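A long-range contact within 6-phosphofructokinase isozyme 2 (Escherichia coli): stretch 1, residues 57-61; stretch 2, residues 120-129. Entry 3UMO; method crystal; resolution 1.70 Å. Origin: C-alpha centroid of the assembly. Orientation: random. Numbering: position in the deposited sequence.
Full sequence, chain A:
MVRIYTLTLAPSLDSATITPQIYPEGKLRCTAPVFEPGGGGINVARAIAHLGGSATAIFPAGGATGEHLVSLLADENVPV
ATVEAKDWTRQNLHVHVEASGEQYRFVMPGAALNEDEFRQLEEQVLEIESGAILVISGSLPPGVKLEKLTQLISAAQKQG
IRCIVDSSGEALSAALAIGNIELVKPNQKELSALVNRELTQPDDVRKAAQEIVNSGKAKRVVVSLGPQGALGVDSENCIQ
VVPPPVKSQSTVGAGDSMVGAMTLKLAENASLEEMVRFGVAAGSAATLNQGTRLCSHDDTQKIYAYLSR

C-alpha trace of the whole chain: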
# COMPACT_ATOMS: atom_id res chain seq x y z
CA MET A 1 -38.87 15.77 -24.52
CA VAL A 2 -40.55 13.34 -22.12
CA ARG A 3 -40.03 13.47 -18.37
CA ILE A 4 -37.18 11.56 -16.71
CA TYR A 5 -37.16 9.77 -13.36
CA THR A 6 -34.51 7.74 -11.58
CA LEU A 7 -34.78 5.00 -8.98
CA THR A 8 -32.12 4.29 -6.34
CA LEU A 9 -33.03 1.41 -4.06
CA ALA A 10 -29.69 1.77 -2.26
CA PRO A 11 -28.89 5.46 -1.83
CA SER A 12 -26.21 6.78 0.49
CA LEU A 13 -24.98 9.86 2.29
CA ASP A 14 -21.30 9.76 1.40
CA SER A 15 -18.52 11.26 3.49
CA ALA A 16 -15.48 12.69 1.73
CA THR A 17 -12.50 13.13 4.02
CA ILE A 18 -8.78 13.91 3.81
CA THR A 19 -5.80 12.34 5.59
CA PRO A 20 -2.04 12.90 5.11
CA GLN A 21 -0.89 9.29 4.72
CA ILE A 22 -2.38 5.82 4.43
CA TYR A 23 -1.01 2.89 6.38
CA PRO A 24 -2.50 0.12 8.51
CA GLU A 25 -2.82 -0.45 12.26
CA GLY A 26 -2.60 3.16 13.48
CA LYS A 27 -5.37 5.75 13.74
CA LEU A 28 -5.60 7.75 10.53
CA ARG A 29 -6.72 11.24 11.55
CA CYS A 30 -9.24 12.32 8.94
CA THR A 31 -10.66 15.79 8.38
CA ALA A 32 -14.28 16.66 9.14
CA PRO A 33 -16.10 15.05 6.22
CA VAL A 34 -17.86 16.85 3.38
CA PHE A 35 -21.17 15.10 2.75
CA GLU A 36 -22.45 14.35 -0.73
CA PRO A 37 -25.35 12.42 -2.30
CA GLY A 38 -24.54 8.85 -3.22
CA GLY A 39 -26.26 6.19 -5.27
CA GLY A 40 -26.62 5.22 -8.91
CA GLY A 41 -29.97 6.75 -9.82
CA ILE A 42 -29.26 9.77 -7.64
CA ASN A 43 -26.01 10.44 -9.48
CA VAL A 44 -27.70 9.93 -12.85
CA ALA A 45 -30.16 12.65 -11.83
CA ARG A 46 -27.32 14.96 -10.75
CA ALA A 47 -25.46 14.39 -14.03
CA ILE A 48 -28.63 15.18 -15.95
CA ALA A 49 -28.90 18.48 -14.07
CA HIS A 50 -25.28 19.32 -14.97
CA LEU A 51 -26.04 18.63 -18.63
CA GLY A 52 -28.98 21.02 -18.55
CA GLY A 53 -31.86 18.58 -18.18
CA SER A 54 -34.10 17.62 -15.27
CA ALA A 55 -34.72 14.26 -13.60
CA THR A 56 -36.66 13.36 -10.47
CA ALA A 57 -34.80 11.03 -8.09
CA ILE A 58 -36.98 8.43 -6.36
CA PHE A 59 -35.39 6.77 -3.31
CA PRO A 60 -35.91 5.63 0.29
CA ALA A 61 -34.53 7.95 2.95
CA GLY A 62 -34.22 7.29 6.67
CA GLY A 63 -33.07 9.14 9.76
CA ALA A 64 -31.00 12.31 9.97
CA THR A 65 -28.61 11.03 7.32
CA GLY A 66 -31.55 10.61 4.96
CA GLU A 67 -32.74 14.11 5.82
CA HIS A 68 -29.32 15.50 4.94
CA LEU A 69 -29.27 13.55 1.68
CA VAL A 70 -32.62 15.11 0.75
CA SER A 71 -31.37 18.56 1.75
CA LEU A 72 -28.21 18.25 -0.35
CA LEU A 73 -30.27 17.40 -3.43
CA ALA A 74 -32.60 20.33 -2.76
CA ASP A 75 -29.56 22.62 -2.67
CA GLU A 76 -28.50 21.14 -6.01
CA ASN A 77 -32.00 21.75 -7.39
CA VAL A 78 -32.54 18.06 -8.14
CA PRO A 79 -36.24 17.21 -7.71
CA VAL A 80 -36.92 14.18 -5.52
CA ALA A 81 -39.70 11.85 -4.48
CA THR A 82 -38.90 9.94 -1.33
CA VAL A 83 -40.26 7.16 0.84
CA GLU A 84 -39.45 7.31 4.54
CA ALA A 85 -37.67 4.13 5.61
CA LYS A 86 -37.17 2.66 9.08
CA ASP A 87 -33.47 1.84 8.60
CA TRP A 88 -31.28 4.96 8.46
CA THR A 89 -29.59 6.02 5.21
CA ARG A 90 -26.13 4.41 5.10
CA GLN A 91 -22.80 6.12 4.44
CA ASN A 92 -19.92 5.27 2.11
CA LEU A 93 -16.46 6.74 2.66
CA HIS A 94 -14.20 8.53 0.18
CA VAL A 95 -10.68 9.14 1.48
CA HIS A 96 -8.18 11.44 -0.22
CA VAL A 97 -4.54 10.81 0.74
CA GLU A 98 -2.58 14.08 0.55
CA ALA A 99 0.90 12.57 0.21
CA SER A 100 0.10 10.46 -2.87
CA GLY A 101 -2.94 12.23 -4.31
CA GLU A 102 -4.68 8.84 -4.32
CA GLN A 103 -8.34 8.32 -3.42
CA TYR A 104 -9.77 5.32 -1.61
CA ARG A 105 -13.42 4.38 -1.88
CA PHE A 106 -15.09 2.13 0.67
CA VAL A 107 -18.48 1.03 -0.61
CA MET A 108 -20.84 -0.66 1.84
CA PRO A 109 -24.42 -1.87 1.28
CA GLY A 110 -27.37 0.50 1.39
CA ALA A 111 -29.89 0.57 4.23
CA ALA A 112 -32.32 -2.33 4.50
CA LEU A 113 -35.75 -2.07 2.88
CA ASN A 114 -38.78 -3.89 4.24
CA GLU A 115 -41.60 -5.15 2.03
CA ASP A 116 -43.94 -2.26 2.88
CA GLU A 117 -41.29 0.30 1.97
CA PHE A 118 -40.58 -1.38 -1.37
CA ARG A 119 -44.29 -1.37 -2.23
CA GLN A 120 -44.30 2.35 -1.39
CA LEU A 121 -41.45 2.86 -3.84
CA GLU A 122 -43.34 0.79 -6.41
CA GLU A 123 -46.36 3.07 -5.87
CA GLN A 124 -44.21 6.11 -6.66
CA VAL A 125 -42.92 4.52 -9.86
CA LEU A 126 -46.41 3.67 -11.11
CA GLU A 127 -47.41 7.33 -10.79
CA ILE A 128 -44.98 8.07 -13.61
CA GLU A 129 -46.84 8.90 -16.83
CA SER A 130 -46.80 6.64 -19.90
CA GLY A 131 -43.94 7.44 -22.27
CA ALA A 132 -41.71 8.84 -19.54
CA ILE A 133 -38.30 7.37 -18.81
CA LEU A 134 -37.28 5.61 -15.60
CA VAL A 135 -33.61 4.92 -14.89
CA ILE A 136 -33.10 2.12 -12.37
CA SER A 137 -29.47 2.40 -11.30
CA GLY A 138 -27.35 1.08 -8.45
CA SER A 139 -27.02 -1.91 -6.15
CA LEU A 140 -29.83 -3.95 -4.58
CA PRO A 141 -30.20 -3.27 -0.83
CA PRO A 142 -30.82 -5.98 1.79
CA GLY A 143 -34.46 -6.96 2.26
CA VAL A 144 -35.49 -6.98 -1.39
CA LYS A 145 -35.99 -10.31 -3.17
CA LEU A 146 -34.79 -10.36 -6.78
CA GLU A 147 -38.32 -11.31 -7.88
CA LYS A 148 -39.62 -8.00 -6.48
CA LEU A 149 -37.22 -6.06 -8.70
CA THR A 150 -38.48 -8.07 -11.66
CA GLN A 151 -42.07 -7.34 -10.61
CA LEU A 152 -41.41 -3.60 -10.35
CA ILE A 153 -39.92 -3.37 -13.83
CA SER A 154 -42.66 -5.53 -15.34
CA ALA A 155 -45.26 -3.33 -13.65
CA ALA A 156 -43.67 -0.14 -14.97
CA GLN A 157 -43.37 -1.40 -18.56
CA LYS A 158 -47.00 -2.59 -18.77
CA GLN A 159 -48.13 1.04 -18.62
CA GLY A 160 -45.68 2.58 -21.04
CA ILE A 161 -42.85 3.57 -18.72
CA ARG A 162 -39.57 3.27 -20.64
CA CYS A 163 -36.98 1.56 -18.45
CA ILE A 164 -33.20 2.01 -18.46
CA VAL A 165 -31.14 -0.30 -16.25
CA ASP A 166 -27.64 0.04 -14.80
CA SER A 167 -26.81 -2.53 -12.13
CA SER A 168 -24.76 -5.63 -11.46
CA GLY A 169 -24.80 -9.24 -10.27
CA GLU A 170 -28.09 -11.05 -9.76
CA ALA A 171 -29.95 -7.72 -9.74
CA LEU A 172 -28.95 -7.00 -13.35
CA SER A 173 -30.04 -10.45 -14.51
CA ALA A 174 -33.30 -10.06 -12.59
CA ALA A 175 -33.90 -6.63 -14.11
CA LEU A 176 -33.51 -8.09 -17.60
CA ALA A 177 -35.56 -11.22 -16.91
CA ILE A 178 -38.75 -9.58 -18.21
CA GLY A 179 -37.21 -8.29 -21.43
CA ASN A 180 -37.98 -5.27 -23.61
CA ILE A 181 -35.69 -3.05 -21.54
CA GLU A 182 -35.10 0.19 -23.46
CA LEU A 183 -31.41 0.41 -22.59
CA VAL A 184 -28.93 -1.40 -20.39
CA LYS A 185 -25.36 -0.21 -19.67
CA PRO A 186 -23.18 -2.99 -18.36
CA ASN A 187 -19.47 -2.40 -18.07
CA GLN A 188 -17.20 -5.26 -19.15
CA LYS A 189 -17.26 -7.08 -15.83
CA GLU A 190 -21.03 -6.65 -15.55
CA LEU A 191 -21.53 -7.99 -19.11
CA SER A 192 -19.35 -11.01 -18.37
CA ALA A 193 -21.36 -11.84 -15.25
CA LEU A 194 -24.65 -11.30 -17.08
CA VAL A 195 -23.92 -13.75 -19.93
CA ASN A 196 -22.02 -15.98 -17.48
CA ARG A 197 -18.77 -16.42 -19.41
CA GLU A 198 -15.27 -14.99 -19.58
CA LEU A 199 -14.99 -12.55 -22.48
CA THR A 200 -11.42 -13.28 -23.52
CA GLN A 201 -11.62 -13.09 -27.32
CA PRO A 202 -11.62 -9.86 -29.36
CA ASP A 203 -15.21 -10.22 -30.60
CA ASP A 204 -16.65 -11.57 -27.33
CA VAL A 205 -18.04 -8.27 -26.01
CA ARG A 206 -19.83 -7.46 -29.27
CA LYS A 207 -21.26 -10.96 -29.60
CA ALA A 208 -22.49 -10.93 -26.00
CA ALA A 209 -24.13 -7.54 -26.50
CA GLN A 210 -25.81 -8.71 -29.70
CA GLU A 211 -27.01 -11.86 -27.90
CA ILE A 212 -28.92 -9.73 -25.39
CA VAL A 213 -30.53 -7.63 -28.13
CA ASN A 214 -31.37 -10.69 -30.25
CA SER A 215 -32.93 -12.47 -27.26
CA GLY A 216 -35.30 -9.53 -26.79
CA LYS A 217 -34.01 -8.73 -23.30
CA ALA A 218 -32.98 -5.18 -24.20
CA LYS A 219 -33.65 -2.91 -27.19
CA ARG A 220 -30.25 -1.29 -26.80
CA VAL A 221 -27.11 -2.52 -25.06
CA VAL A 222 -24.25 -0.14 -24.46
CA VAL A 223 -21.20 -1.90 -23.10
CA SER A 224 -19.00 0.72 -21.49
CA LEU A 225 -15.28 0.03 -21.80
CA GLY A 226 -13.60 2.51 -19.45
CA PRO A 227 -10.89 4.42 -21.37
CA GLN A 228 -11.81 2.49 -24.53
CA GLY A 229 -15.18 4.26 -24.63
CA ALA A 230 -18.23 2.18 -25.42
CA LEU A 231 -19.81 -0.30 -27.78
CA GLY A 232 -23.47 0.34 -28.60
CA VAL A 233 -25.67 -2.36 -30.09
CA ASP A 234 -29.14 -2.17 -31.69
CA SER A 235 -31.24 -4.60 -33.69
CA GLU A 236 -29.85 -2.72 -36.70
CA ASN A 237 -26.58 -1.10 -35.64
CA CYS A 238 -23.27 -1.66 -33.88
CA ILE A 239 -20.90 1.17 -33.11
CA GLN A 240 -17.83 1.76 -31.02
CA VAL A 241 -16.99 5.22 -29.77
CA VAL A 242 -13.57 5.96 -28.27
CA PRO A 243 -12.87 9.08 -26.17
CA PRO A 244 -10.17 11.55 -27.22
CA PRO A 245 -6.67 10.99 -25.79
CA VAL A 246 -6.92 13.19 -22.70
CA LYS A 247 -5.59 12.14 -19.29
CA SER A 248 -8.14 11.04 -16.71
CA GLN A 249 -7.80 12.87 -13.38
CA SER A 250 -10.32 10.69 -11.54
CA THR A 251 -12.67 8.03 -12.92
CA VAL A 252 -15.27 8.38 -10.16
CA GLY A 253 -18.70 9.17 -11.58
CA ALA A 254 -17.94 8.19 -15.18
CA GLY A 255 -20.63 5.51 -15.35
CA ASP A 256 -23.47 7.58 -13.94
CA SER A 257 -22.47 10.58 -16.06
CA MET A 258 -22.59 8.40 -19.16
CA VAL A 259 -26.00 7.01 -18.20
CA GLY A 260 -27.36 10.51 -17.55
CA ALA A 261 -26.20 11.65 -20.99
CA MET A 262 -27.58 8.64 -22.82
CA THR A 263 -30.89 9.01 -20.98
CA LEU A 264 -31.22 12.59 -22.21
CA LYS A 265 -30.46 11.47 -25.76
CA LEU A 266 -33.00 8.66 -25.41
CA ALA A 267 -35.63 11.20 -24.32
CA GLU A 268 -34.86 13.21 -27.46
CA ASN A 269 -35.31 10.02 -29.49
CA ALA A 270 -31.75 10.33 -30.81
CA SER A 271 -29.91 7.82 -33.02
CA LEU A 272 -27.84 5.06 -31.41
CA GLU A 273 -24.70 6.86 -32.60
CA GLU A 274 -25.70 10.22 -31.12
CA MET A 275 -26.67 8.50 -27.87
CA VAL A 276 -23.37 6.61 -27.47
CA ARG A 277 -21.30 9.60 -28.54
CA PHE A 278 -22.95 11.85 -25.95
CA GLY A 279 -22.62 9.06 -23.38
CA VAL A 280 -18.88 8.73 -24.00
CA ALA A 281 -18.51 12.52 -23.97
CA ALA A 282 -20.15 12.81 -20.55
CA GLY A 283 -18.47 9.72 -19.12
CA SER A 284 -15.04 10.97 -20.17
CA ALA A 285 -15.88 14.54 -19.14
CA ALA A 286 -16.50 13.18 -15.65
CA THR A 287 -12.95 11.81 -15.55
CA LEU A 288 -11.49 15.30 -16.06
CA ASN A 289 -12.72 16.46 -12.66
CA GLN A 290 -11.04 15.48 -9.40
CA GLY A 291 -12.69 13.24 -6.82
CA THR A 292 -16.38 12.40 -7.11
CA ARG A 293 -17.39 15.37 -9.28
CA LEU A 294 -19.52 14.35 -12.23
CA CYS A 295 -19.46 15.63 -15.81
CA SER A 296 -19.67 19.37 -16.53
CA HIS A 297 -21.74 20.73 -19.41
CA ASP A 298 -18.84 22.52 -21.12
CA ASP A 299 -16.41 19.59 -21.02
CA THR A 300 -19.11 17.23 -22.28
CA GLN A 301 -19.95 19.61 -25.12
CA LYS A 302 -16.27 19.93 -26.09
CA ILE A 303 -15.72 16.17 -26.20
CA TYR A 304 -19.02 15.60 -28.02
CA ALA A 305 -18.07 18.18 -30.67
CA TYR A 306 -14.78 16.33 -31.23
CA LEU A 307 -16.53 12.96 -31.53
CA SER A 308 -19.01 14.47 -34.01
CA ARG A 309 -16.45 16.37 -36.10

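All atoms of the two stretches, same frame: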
# COMPACT_ATOMS: atom_id res chain seq x y z
N ALA A 57 -35.39 12.19 -8.76
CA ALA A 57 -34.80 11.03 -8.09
C ALA A 57 -35.76 10.42 -7.08
O ALA A 57 -36.13 11.06 -6.10
CB ALA A 57 -33.49 11.42 -7.42
N ILE A 58 -36.13 9.16 -7.30
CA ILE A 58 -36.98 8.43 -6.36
C ILE A 58 -36.07 7.53 -5.53
O ILE A 58 -35.25 6.80 -6.09
CB ILE A 58 -38.01 7.56 -7.10
CG1 ILE A 58 -38.83 8.40 -8.09
CG2 ILE A 58 -38.93 6.84 -6.11
CD1 ILE A 58 -39.71 7.57 -9.02
N PHE A 59 -36.22 7.58 -4.21
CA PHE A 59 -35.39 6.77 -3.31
C PHE A 59 -35.93 6.73 -1.88
O PHE A 59 -36.65 7.64 -1.46
CB PHE A 59 -33.93 7.26 -3.31
CG PHE A 59 -33.76 8.69 -2.87
CD1 PHE A 59 -33.52 9.00 -1.54
CD2 PHE A 59 -33.83 9.73 -3.80
CE1 PHE A 59 -33.37 10.32 -1.13
CE2 PHE A 59 -33.67 11.06 -3.40
CZ PHE A 59 -33.44 11.35 -2.06
N PRO A 60 -35.58 5.67 -1.14
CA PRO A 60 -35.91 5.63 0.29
C PRO A 60 -34.91 6.46 1.08
O PRO A 60 -33.71 6.45 0.78
CB PRO A 60 -35.74 4.15 0.64
CG PRO A 60 -34.68 3.66 -0.32
CD PRO A 60 -34.91 4.44 -1.59
N ALA A 61 -35.40 7.18 2.08
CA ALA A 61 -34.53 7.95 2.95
C ALA A 61 -34.94 7.71 4.40
O ALA A 61 -36.13 7.65 4.72
CB ALA A 61 -34.63 9.43 2.62
N GLN A 120 -44.14 0.89 -1.34
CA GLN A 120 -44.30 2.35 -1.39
C GLN A 120 -43.50 2.95 -2.53
O GLN A 120 -43.94 3.90 -3.19
CB GLN A 120 -43.87 2.98 -0.07
CG GLN A 120 -44.86 2.78 1.06
CD GLN A 120 -44.40 3.47 2.33
OE1 GLN A 120 -44.21 4.68 2.36
NE2 GLN A 120 -44.21 2.68 3.39
N LEU A 121 -42.31 2.40 -2.75
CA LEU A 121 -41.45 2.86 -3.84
C LEU A 121 -42.09 2.48 -5.18
O LEU A 121 -42.09 3.27 -6.12
CB LEU A 121 -40.06 2.25 -3.71
CG LEU A 121 -39.19 2.89 -2.62
CD1 LEU A 121 -38.04 1.97 -2.23
CD2 LEU A 121 -38.64 4.23 -3.10
N GLU A 122 -42.63 1.27 -5.24
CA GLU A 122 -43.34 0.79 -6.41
C GLU A 122 -44.52 1.71 -6.74
O GLU A 122 -44.78 2.02 -7.90
CB GLU A 122 -43.83 -0.64 -6.16
CG GLU A 122 -43.98 -1.51 -7.39
CD GLU A 122 -43.99 -2.99 -7.04
OE1 GLU A 122 -43.80 -3.32 -5.85
OE2 GLU A 122 -44.18 -3.82 -7.95
N GLU A 123 -45.23 2.15 -5.70
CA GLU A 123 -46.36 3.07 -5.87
C GLU A 123 -45.92 4.38 -6.51
O GLU A 123 -46.61 4.91 -7.39
CB GLU A 123 -47.06 3.33 -4.53
CG GLU A 123 -48.32 4.17 -4.63
CD GLU A 123 -49.05 4.28 -3.31
OE1 GLU A 123 -48.39 4.16 -2.25
OE2 GLU A 123 -50.28 4.49 -3.33
N GLN A 124 -44.77 4.89 -6.08
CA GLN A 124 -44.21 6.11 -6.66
C GLN A 124 -43.91 5.94 -8.14
O GLN A 124 -44.23 6.80 -8.96
CB GLN A 124 -42.93 6.54 -5.92
CG GLN A 124 -43.18 7.20 -4.56
CD GLN A 124 -44.10 8.40 -4.65
OE1 GLN A 124 -45.10 8.48 -3.94
NE2 GLN A 124 -43.77 9.35 -5.53
N VAL A 125 -43.29 4.81 -8.48
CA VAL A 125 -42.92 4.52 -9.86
C VAL A 125 -44.14 4.45 -10.78
O VAL A 125 -44.12 4.95 -11.89
CB VAL A 125 -42.11 3.21 -9.96
CG1 VAL A 125 -41.97 2.78 -11.42
CG2 VAL A 125 -40.75 3.39 -9.33
N LEU A 126 -45.22 3.84 -10.29
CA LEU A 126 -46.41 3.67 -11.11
C LEU A 126 -47.25 4.95 -11.24
O LEU A 126 -48.28 4.96 -11.92
CB LEU A 126 -47.24 2.48 -10.62
CG LEU A 126 -46.45 1.16 -10.69
CD1 LEU A 126 -47.30 -0.03 -10.26
CD2 LEU A 126 -45.87 0.95 -12.09
N GLU A 127 -46.80 6.02 -10.59
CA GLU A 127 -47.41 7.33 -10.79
C GLU A 127 -46.76 8.06 -11.95
O GLU A 127 -47.23 9.11 -12.38
CB GLU A 127 -47.33 8.17 -9.51
CG GLU A 127 -48.22 7.66 -8.39
CD GLU A 127 -48.05 8.44 -7.11
OE1 GLU A 127 -47.32 9.45 -7.12
OE2 GLU A 127 -48.66 8.04 -6.08
N ILE A 128 -45.65 7.51 -12.45
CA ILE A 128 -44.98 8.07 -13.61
C ILE A 128 -45.89 7.90 -14.83
O ILE A 128 -46.53 6.86 -14.99
CB ILE A 128 -43.62 7.37 -13.84
CG1 ILE A 128 -42.66 7.70 -12.70
CG2 ILE A 128 -43.02 7.77 -15.17
CD1 ILE A 128 -41.41 6.84 -12.68
N GLU A 129 -45.96 8.93 -15.66
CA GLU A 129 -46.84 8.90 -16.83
C GLU A 129 -46.31 7.96 -17.91
O GLU A 129 -45.11 7.66 -17.96
CB GLU A 129 -47.02 10.30 -17.41
CG GLU A 129 -45.73 11.00 -17.80
CD GLU A 129 -45.15 11.83 -16.67
OE1 GLU A 129 -44.90 11.29 -15.57
OE2 GLU A 129 -44.94 13.04 -16.89

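I58 is the centre of this contact. Its CA-to-CB bond points toward the helix, and 90 Å² of the residue is covered by the other stretch. The side chain is in the m, t rotamer and meets four residues. I58 CG2 lies 4.0 Å from L121 CD2 and also 4.0 Å from Q124 CB. I58 CD1 lies 4.1 Å from I128 CD1 and 4.3 Å from V125 CG2. These are van der Waals contacts between buried aliphatic groups, except that Q124 is partly exposed and contributes its CB methylene.

L121 is the main partner on the helix. Its CA-to-CB bond points toward the strand, and its CD2 methyl touches I58 and also the F59-P60 backbone. L121 CD2 is 3.9 Å from both F59 C and P60 N, so the methyl packs on the peptide bond joining these residues. It is also 4.0 Å from P60 CD, an apolar contact with the proline ring. F59 takes part through its backbone; its CA-to-CB bond points away from the helix.

The backbones run nearly antiparallel, at 165° between strand 57-61 and helix 120-125. Their axes approach to 9.1 Å, a gap filled by side chains. The nearest CA atoms are F59 CA and L121 CA, 7.2 Å apart. No hydrogen bond crosses between the stretches.

Helix hydrogen bonds include Q124 N to Q120 O at 3.2 Å and V125 N to L121 O at 3.1 Å. A type I turn then runs from V125 to I128, with I128 N bonded to V125 O at 3.0 Å. The turn places I128 where its side chain can meet I58.

At the polar edge, Q124 lies partly exposed, with its apolar CB against I58. E122 and E123 carry their carboxylates outside the contact, and E127 also makes no contact with the strand.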